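Spectinomycin phosphotransferase (Legionella pneumophila, PDB 3I1A) probably confers antibiotic resistance by transferring a phosphate group from a bound nucleotide to spectinomycin, using a kinase-like fold. Local coordinates at residues I65-H70 with I135-Q140; V286-V291 with K314-P319; K239-M244 with H282-E287. All blocks are in the same frame, centred on the assembly; numbering follows the deposited sequence.

Contact 1: I65-H70 with I135-Q140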
loop_
_atom_site.group_PDB
_atom_site.type_symbol
_atom_site.label_atom_id
_atom_site.label_comp_id
_atom_site.label_asym_id
_atom_site.label_seq_id
_atom_site.Cartn_x
_atom_site.Cartn_y
_atom_site.Cartn_z
ATOM N N ILE A 65 7.784 -12.757 1.165
ATOM C CA ILE A 65 6.464 -12.913 0.570
ATOM C C ILE A 65 6.510 -12.964 -0.952
ATOM O O ILE A 65 5.781 -13.741 -1.545
ATOM C CB ILE A 65 5.521 -11.803 1.061
ATOM C CG1 ILE A 65 5.291 -11.995 2.561
ATOM C CG2 ILE A 65 4.185 -11.854 0.319
ATOM C CD1 ILE A 65 4.763 -13.388 2.930
ATOM N N ILE A 66 7.375 -12.154 -1.559
ATOM C CA ILE A 66 7.525 -12.124 -3.013
ATOM C C ILE A 66 7.980 -13.508 -3.456
ATOM O O ILE A 66 7.494 -14.030 -4.461
ATOM C CB ILE A 66 8.593 -11.073 -3.460
ATOM C CG1 ILE A 66 8.054 -9.653 -3.260
ATOM C CG2 ILE A 66 8.980 -11.289 -4.918
ATOM C CD1 ILE A 66 6.789 -9.369 -4.026
ATOM N N ARG A 67 8.902 -14.105 -2.700
ATOM C CA ARG A 67 9.385 -15.445 -3.039
ATOM C C ARG A 67 8.259 -16.470 -2.896
ATOM O O ARG A 67 8.057 -17.320 -3.769
ATOM C CB ARG A 67 10.562 -15.852 -2.145
ATOM C CG ARG A 67 11.074 -17.241 -2.481
ATOM C CD ARG A 67 11.540 -17.986 -1.262
ATOM N NE ARG A 67 10.487 -18.784 -0.630
ATOM C CZ ARG A 67 9.785 -18.417 0.443
ATOM N NH1 ARG A 67 10.006 -17.241 1.031
ATOM N NH2 ARG A 67 8.874 -19.246 0.943
ATOM N N LEU A 68 7.497 -16.389 -1.807
ATOM C CA LEU A 68 6.398 -17.334 -1.611
ATOM C C LEU A 68 5.393 -17.244 -2.764
ATOM O O LEU A 68 4.969 -18.267 -3.289
ATOM C CB LEU A 68 5.698 -17.063 -0.272
ATOM C CG LEU A 68 4.426 -17.859 0.031
ATOM C CD1 LEU A 68 4.719 -19.334 0.097
ATOM C CD2 LEU A 68 3.849 -17.383 1.353
ATOM N N LEU A 69 5.025 -16.028 -3.170
ATOM C CA LEU A 69 4.082 -15.878 -4.283
ATOM C C LEU A 69 4.718 -16.388 -5.588
ATOM O O LEU A 69 4.052 -17.018 -6.411
ATOM C CB LEU A 69 3.659 -14.401 -4.431
ATOM C CG LEU A 69 2.935 -13.848 -3.193
ATOM C CD1 LEU A 69 2.659 -12.359 -3.358
ATOM C CD2 LEU A 69 1.651 -14.631 -2.926
ATOM N N HIS A 70 6.007 -16.107 -5.766
ATOM C CA HIS A 70 6.721 -16.534 -6.965
ATOM C C HIS A 70 6.666 -18.051 -7.100
ATOM O O HIS A 70 6.259 -18.575 -8.144
ATOM C CB HIS A 70 8.171 -16.040 -6.900
ATOM C CG HIS A 70 9.032 -16.499 -8.039
ATOM N ND1 HIS A 70 9.713 -17.697 -8.022
ATOM C CD2 HIS A 70 9.315 -15.921 -9.229
ATOM C CE1 HIS A 70 10.376 -17.839 -9.157
ATOM N NE2 HIS A 70 10.152 -16.774 -9.906
ATOM N N ILE A 135 4.544 -21.809 8.448
ATOM C CA ILE A 135 4.582 -21.244 9.777
ATOM C C ILE A 135 5.754 -20.285 9.986
ATOM O O ILE A 135 5.585 -19.269 10.638
ATOM C CB ILE A 135 4.609 -22.347 10.845
ATOM C CG1 ILE A 135 3.308 -23.146 10.789
ATOM C CG2 ILE A 135 4.743 -21.727 12.235
ATOM C CD1 ILE A 135 2.068 -22.316 11.108
ATOM N N SER A 136 6.924 -20.594 9.424
ATOM C CA SER A 136 8.097 -19.738 9.580
ATOM C C SER A 136 7.786 -18.341 9.079
ATOM O O SER A 136 8.212 -17.346 9.671
ATOM C CB SER A 136 9.309 -20.301 8.816
ATOM O OG SER A 136 9.079 -20.352 7.409
ATOM N N ILE A 137 7.038 -18.264 7.983
ATOM C CA ILE A 137 6.676 -16.969 7.427
ATOM C C ILE A 137 5.520 -16.342 8.207
ATOM O O ILE A 137 5.487 -15.131 8.360
ATOM C CB ILE A 137 6.337 -17.103 5.929
ATOM C CG1 ILE A 137 7.610 -17.561 5.198
ATOM C CG2 ILE A 137 5.804 -15.763 5.368
ATOM C CD1 ILE A 137 7.422 -17.934 3.734
ATOM N N GLN A 138 4.582 -17.154 8.696
ATOM C CA GLN A 138 3.469 -16.605 9.489
ATOM C C GLN A 138 4.035 -15.842 10.691
ATOM O O GLN A 138 3.505 -14.800 11.089
ATOM C CB GLN A 138 2.542 -17.709 10.000
ATOM C CG GLN A 138 1.657 -18.329 8.915
ATOM C CD GLN A 138 0.619 -19.297 9.460
ATOM O OE1 GLN A 138 -0.007 -19.043 10.503
ATOM N NE2 GLN A 138 0.408 -20.406 8.741
ATOM N N GLN A 139 5.129 -16.361 11.247
ATOM C CA GLN A 139 5.762 -15.755 12.422
ATOM C C GLN A 139 6.398 -14.414 12.092
ATOM O O GLN A 139 6.631 -13.600 12.987
ATOM C CB GLN A 139 6.805 -16.720 13.007
ATOM C CG GLN A 139 6.179 -17.987 13.620
ATOM C CD GLN A 139 7.197 -19.070 13.975
ATOM O OE1 GLN A 139 6.916 -19.955 14.787
ATOM N NE2 GLN A 139 8.376 -19.016 13.354
ATOM N N GLN A 140 6.657 -14.181 10.805
ATOM C CA GLN A 140 7.256 -12.934 10.329
ATOM C C GLN A 140 6.222 -11.896 9.899
ATOM O O GLN A 140 6.554 -10.720 9.724
ATOM C CB GLN A 140 8.179 -13.219 9.137
ATOM C CG GLN A 140 9.192 -14.301 9.383
ATOM C CD GLN A 140 10.176 -13.951 10.477
ATOM O OE1 GLN A 140 9.797 -13.709 11.632
ATOM N NE2 GLN A 140 11.461 -13.929 10.124
#
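Ile65 opens the contact with Ile137, and its outermost methyl does the touching: CD1 of Ile65 lies 3.6 Å from CG2 of Ile137. Two successive turns in the Ile65 chain (chi1 -66°, chi2 -55°) carry that methyl over to the facing helix, although the side chain does not leave the backbone aimed at it. Ile65 also packs on Leu208 and Pro234, which extends this apolar patch beyond the helix pair. Two residues on, Arg67 leaves with CG anti to its backbone N (chi1 180°) and then bends at chi2 and chi3, bringing its guanidinium round to the tip of Ile137. CD1 of Ile137 approaches the edge of that group, in its plane, 3.4 Å from Arg67 NH2 and 3.8 Å from NH1. This is van der Waals contact alone; a long, weak ion pair links Arg67 NE with Asp71. Leu68 leaves its backbone toward the facing helix and adds a looser contact, its CD2 4.3 Å from Ile137 CD1. The single side chain of Ile137 thus spreads its two ends over the other helix, CG2 against Ile65, CD1 against both Arg67 and Leu68, and it touches Ser64 as well. Helix 61-71, which follows strand 48-55 of the five-stranded antiparallel sheet, matches in topology the C helix of the protein-kinase-like fold, and here it rests on the short helix 135-138.

Contact 2: V286-V291 with K314-P319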
loop_
_atom_site.group_PDB
_atom_site.type_symbol
_atom_site.label_atom_id
_atom_site.label_comp_id
_atom_site.label_asym_id
_atom_site.label_seq_id
_atom_site.Cartn_x
_atom_site.Cartn_y
_atom_site.Cartn_z
ATOM N N VAL A 286 -9.975 6.686 9.413
ATOM C CA VAL A 286 -9.530 7.149 10.722
ATOM C C VAL A 286 -8.011 7.249 10.769
ATOM O O VAL A 286 -7.462 8.224 11.308
ATOM C CB VAL A 286 -10.022 6.206 11.840
ATOM C CG1 VAL A 286 -9.325 6.546 13.161
ATOM C CG2 VAL A 286 -11.525 6.318 11.975
ATOM N N GLU A 287 -7.338 6.243 10.204
ATOM C CA GLU A 287 -5.878 6.184 10.141
ATOM C C GLU A 287 -5.329 7.404 9.387
ATOM O O GLU A 287 -4.368 8.034 9.820
ATOM C CB GLU A 287 -5.431 4.874 9.451
ATOM C CG GLU A 287 -5.149 3.722 10.417
ATOM C CD GLU A 287 -5.289 2.328 9.798
ATOM O OE1 GLU A 287 -4.806 2.125 8.664
ATOM O OE2 GLU A 287 -5.873 1.442 10.464
ATOM N N ASP A 288 -5.946 7.724 8.256
ATOM C CA ASP A 288 -5.537 8.880 7.445
ATOM C C ASP A 288 -5.884 10.212 8.147
ATOM O O ASP A 288 -5.143 11.185 8.029
ATOM C CB ASP A 288 -6.220 8.871 6.069
ATOM C CG ASP A 288 -5.521 7.953 5.062
ATOM O OD1 ASP A 288 -4.378 7.550 5.312
ATOM O OD2 ASP A 288 -6.128 7.665 4.013
ATOM N N ILE A 289 -6.999 10.274 8.871
ATOM C CA ILE A 289 -7.339 11.536 9.536
ATOM C C ILE A 289 -6.264 11.778 10.591
ATOM O O ILE A 289 -5.839 12.914 10.838
ATOM C CB ILE A 289 -8.769 11.475 10.201
ATOM C CG1 ILE A 289 -9.844 11.538 9.114
ATOM C CG2 ILE A 289 -8.971 12.651 11.158
ATOM C CD1 ILE A 289 -11.258 11.269 9.600
ATOM N N ALA A 290 -5.819 10.703 11.234
ATOM C CA ALA A 290 -4.809 10.825 12.266
ATOM C C ALA A 290 -3.478 11.311 11.702
ATOM O O ALA A 290 -2.848 12.208 12.257
ATOM C CB ALA A 290 -4.625 9.472 12.990
ATOM N N VAL A 291 -3.050 10.703 10.598
ATOM C CA VAL A 291 -1.787 11.038 9.961
ATOM C C VAL A 291 -1.776 12.415 9.306
ATOM O O VAL A 291 -0.910 13.258 9.617
ATOM C CB VAL A 291 -1.398 9.940 8.923
ATOM C CG1 VAL A 291 -0.215 10.391 8.109
ATOM C CG2 VAL A 291 -1.050 8.624 9.657
ATOM N N LYS A 314 -9.191 16.760 2.654
ATOM C CA LYS A 314 -10.513 17.216 2.218
ATOM C C LYS A 314 -11.171 16.356 1.159
ATOM O O LYS A 314 -12.398 16.181 1.158
ATOM C CB LYS A 314 -10.440 18.665 1.732
ATOM C CG LYS A 314 -10.155 19.613 2.889
ATOM C CD LYS A 314 -10.309 21.078 2.513
ATOM C CE LYS A 314 -9.179 21.569 1.633
ATOM N NZ LYS A 314 -9.345 23.040 1.381
ATOM N N GLU A 315 -10.354 15.829 0.251
ATOM C CA GLU A 315 -10.867 14.993 -0.813
ATOM C C GLU A 315 -11.603 13.780 -0.279
ATOM O O GLU A 315 -12.512 13.276 -0.945
ATOM C CB GLU A 315 -9.731 14.535 -1.714
ATOM C CG GLU A 315 -9.232 15.625 -2.630
ATOM C CD GLU A 315 -8.198 15.108 -3.600
ATOM O OE1 GLU A 315 -7.993 15.770 -4.635
ATOM O OE2 GLU A 315 -7.596 14.044 -3.319
ATOM N N MET A 316 -11.210 13.299 0.902
ATOM C CA MET A 316 -11.878 12.116 1.474
ATOM C C MET A 316 -13.360 12.357 1.681
ATOM O O MET A 316 -14.164 11.410 1.714
ATOM C CB MET A 316 -11.252 11.730 2.824
ATOM C CG MET A 316 -9.759 11.423 2.732
ATOM S SD MET A 316 -9.004 10.766 4.243
ATOM C CE MET A 316 -9.663 11.906 5.537
ATOM N N PHE A 317 -13.726 13.628 1.838
ATOM C CA PHE A 317 -15.122 14.002 2.065
ATOM C C PHE A 317 -15.892 14.411 0.809
ATOM O O PHE A 317 -17.050 14.839 0.895
ATOM C CB PHE A 317 -15.188 15.127 3.118
ATOM C CG PHE A 317 -14.614 14.735 4.446
ATOM C CD1 PHE A 317 -13.233 14.778 4.665
ATOM C CD2 PHE A 317 -15.444 14.252 5.471
ATOM C CE1 PHE A 317 -12.684 14.349 5.875
ATOM C CE2 PHE A 317 -14.902 13.814 6.689
ATOM C CZ PHE A 317 -13.525 13.859 6.895
ATOM N N ASP A 318 -15.265 14.280 -0.356
ATOM C CA ASP A 318 -15.946 14.650 -1.602
ATOM C C ASP A 318 -17.011 13.635 -2.033
ATOM O O ASP A 318 -17.038 12.496 -1.571
ATOM C CB ASP A 318 -14.939 14.816 -2.744
ATOM C CG ASP A 318 -14.179 16.140 -2.683
ATOM O OD1 ASP A 318 -14.670 17.095 -2.057
ATOM O OD2 ASP A 318 -13.095 16.226 -3.296
ATOM N N PRO A 319 -17.921 14.054 -2.928
ATOM C CA PRO A 319 -18.974 13.162 -3.412
ATOM C C PRO A 319 -18.390 11.872 -3.964
ATOM O O PRO A 319 -17.467 11.896 -4.778
ATOM C CB PRO A 319 -19.651 13.989 -4.510
ATOM C CG PRO A 319 -19.512 15.365 -4.021
ATOM C CD PRO A 319 -18.066 15.393 -3.523
#
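Asp288 OD2 is hydrogen-bonded to Tyr312 OH, outside the two segments, and has a long, weak ion pair with Arg284 NH1. With the carboxylate engaged there, the part of Asp288 left to meet the facing segment is its methylene: CB lies 3.8 Å from SD of Met316. The thioether of Met316 reaches across with CG anti to the carbonyl carbon (chi1 -59°) and a straight chi2, then turns at chi3, so that the terminal methyl swings from Asp288 to the next residue of the helix. That methyl, CE, sits 3.6 Å from CG1 of Ile289, the closest apolar approach between the segments. The contact belongs to a helical hairpin: helices 274-297 and 303-315 are consecutive in the chain, and 314-319 is where the second runs out into a type I beta turn from Glu315 to Asp318. Asp318 N donates to Glu315 O at 3.0 Å, and Phe317 N bonds to Lys314 O at the same distance. Within this turn Phe317 turns its ring to the same helix, and CD1 of Ile289 meets it obliquely, 4.4 Å from CZ. Helix 182-198 covers the neighbouring ground, Leu188 packing on Ile289 and Ala184 and Ile185 on Phe317, whose ring is also met edge-to-face by that of Phe177. Helix 322-329, the next in the chain, packs here too, with Val322 against Met316 and Val323 against Phe317.

Contact 3: K239-M244 with H282-E287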
loop_
_atom_site.group_PDB
_atom_site.type_symbol
_atom_site.label_atom_id
_atom_site.label_comp_id
_atom_site.label_asym_id
_atom_site.label_seq_id
_atom_site.Cartn_x
_atom_site.Cartn_y
_atom_site.Cartn_z
ATOM N N LYS A 239 -9.901 -11.555 5.010
ATOM C CA LYS A 239 -9.833 -11.187 3.603
ATOM C C LYS A 239 -10.398 -9.803 3.327
ATOM O O LYS A 239 -10.001 -9.162 2.348
ATOM C CB LYS A 239 -10.587 -12.220 2.746
ATOM C CG LYS A 239 -12.102 -12.328 3.021
ATOM C CD LYS A 239 -12.737 -13.363 2.068
ATOM C CE LYS A 239 -14.274 -13.384 2.175
ATOM N NZ LYS A 239 -14.794 -13.749 3.527
ATOM N N GLU A 240 -11.326 -9.354 4.175
ATOM C CA GLU A 240 -11.942 -8.052 3.996
ATOM C C GLU A 240 -10.937 -6.891 4.079
ATOM O O GLU A 240 -11.217 -5.789 3.603
ATOM C CB GLU A 240 -13.102 -7.891 5.000
ATOM C CG GLU A 240 -14.334 -8.794 4.696
ATOM C CD GLU A 240 -14.145 -10.276 5.017
ATOM O OE1 GLU A 240 -13.199 -10.654 5.750
ATOM O OE2 GLU A 240 -14.971 -11.078 4.539
ATOM N N ARG A 241 -9.773 -7.147 4.668
ATOM C CA ARG A 241 -8.692 -6.150 4.732
ATOM C C ARG A 241 -8.368 -5.695 3.299
ATOM O O ARG A 241 -8.043 -4.516 3.051
ATOM C CB ARG A 241 -7.459 -6.793 5.342
ATOM C CG ARG A 241 -6.151 -6.052 5.099
ATOM C CD ARG A 241 -6.038 -4.811 5.960
ATOM N NE ARG A 241 -6.716 -3.675 5.336
ATOM C CZ ARG A 241 -6.644 -2.444 5.815
ATOM N NH1 ARG A 241 -5.927 -2.206 6.913
ATOM N NH2 ARG A 241 -7.301 -1.456 5.209
ATOM N N ASP A 242 -8.402 -6.641 2.363
ATOM C CA ASP A 242 -8.163 -6.306 0.968
ATOM C C ASP A 242 -9.462 -6.044 0.190
ATOM O O ASP A 242 -9.525 -5.142 -0.665
ATOM C CB ASP A 242 -7.390 -7.430 0.244
ATOM C CG ASP A 242 -5.934 -7.491 0.646
ATOM O OD1 ASP A 242 -5.432 -6.517 1.247
ATOM O OD2 ASP A 242 -5.285 -8.507 0.332
ATOM N N LEU A 243 -10.511 -6.808 0.473
ATOM C CA LEU A 243 -11.742 -6.627 -0.284
ATOM C C LEU A 243 -12.392 -5.250 -0.129
ATOM O O LEU A 243 -13.122 -4.816 -1.017
ATOM C CB LEU A 243 -12.754 -7.745 0.058
ATOM C CG LEU A 243 -12.252 -9.137 -0.364
ATOM C CD1 LEU A 243 -13.333 -10.233 -0.080
ATOM C CD2 LEU A 243 -11.898 -9.114 -1.849
ATOM N N MET A 244 -12.110 -4.564 0.976
ATOM C CA MET A 244 -12.707 -3.263 1.231
ATOM C C MET A 244 -12.370 -2.245 0.146
ATOM O O MET A 244 -13.099 -1.268 -0.045
ATOM C CB MET A 244 -12.249 -2.728 2.588
ATOM C CG MET A 244 -10.763 -2.455 2.680
ATOM S SD MET A 244 -10.375 -0.884 3.557
ATOM C CE MET A 244 -10.462 0.274 2.128
ATOM N N HIS A 282 -14.061 2.260 7.444
ATOM C CA HIS A 282 -14.090 3.371 8.394
ATOM C C HIS A 282 -12.721 3.547 9.043
ATOM O O HIS A 282 -12.216 4.664 9.142
ATOM C CB HIS A 282 -15.159 3.142 9.495
ATOM C CG HIS A 282 -16.578 3.315 9.023
ATOM N ND1 HIS A 282 -17.224 2.387 8.234
ATOM C CD2 HIS A 282 -17.455 4.331 9.200
ATOM C CE1 HIS A 282 -18.438 2.823 7.947
ATOM N NE2 HIS A 282 -18.604 4.001 8.520
ATOM N N GLU A 283 -12.105 2.450 9.471
ATOM C CA GLU A 283 -10.807 2.516 10.137
ATOM C C GLU A 283 -9.676 3.040 9.257
ATOM O O GLU A 283 -8.791 3.748 9.732
ATOM C CB GLU A 283 -10.440 1.132 10.693
ATOM C CG GLU A 283 -9.044 1.014 11.293
ATOM C CD GLU A 283 -8.785 1.888 12.518
ATOM O OE1 GLU A 283 -9.745 2.325 13.192
ATOM O OE2 GLU A 283 -7.597 2.118 12.817
ATOM N N ARG A 284 -9.676 2.694 7.971
ATOM C CA ARG A 284 -8.609 3.214 7.122
ATOM C C ARG A 284 -8.714 4.742 7.044
ATOM O O ARG A 284 -7.692 5.425 6.998
ATOM C CB ARG A 284 -8.690 2.636 5.714
ATOM C CG ARG A 284 -7.425 2.913 4.899
ATOM C CD ARG A 284 -7.523 2.263 3.507
ATOM N NE ARG A 284 -6.299 2.498 2.744
ATOM C CZ ARG A 284 -6.067 3.591 2.020
ATOM N NH1 ARG A 284 -6.986 4.558 1.946
ATOM N NH2 ARG A 284 -4.898 3.726 1.394
ATOM N N ILE A 285 -9.939 5.272 7.034
ATOM C CA ILE A 285 -10.110 6.739 6.980
ATOM C C ILE A 285 -9.645 7.347 8.308
ATOM O O ILE A 285 -8.989 8.397 8.339
ATOM C CB ILE A 285 -11.574 7.124 6.669
ATOM C CG1 ILE A 285 -11.960 6.546 5.307
ATOM C CG2 ILE A 285 -11.746 8.642 6.644
ATOM C CD1 ILE A 285 -13.433 6.625 4.965
ATOM N N VAL A 286 -9.975 6.686 9.413
ATOM C CA VAL A 286 -9.530 7.149 10.722
ATOM C C VAL A 286 -8.011 7.249 10.769
ATOM O O VAL A 286 -7.462 8.224 11.308
ATOM C CB VAL A 286 -10.022 6.206 11.840
ATOM C CG1 VAL A 286 -9.325 6.546 13.161
ATOM C CG2 VAL A 286 -11.525 6.318 11.975
ATOM N N GLU A 287 -7.338 6.243 10.204
ATOM C CA GLU A 287 -5.878 6.184 10.141
ATOM C C GLU A 287 -5.329 7.404 9.387
ATOM O O GLU A 287 -4.368 8.034 9.820
ATOM C CB GLU A 287 -5.431 4.874 9.451
ATOM C CG GLU A 287 -5.149 3.722 10.417
ATOM C CD GLU A 287 -5.289 2.328 9.798
ATOM O OE1 GLU A 287 -4.806 2.125 8.664
ATOM O OE2 GLU A 287 -5.873 1.442 10.464
HETATM O O HOH W 1 -5.917 0.615 7.149
#
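Apolar packing joins Met244 to Arg284: CE of Met244 lies 3.8 Å from CD of Arg284, and the two side chains cross at about a right angle. Met244 starts with CG between its backbone N and carbonyl carbon (chi1 64°) and bends twice more before its methyl reaches the aliphatic stem of the arginine. Arg284 CD is also 4.1 Å from NH2 of Arg241, lying oblique to that guanidinium.

The charged ends are kept apart. The two guanidinium planes stand 86° to each other, and Arg241 NH2 stays 4.8 Å from Arg284 NE. Arg284 carries its own guanidinium past the contact on an extended chain and forms a salt bridge through NH2 with Asp212, which probably balances its charge.

A water at the in-plane edge of the Arg241 guanidinium accepts from NH1 at 2.8 Å; whether it goes on to link Glu287 is doubtful, that distance being implausibly short and the side chain having two conformers.

Helix 240-243, just after strand 235-237, is thereby set against the middle of the long helix 274-297, while helix 257-267 packs on Leu243 and helix 149-157 on Glu283 and Val286.

Overall arrangement
Contacts 2 and 3 form one continuous region along helix 274-297: they share Val286 and Glu287, their centres are 13 Å apart, and Met316 CE of contact 2 packs 4.0 Å from Ile285 CG2 of contact 3. Contact 1 stands separately, its nearest atoms about 10 Å from contact 3 and about 17 Å from contact 2, which lies on the opposite side of the chain's centre. The magnesium site, empty in this apo model, relates all three. Arg284 of contact 3 comes nearest, about 7 Å from Asn217 and 9 Å from Asp230 between side chains, whereas Asp288 is about 12 Å from Asn217 and Ile65 about 11 Å from Asp230.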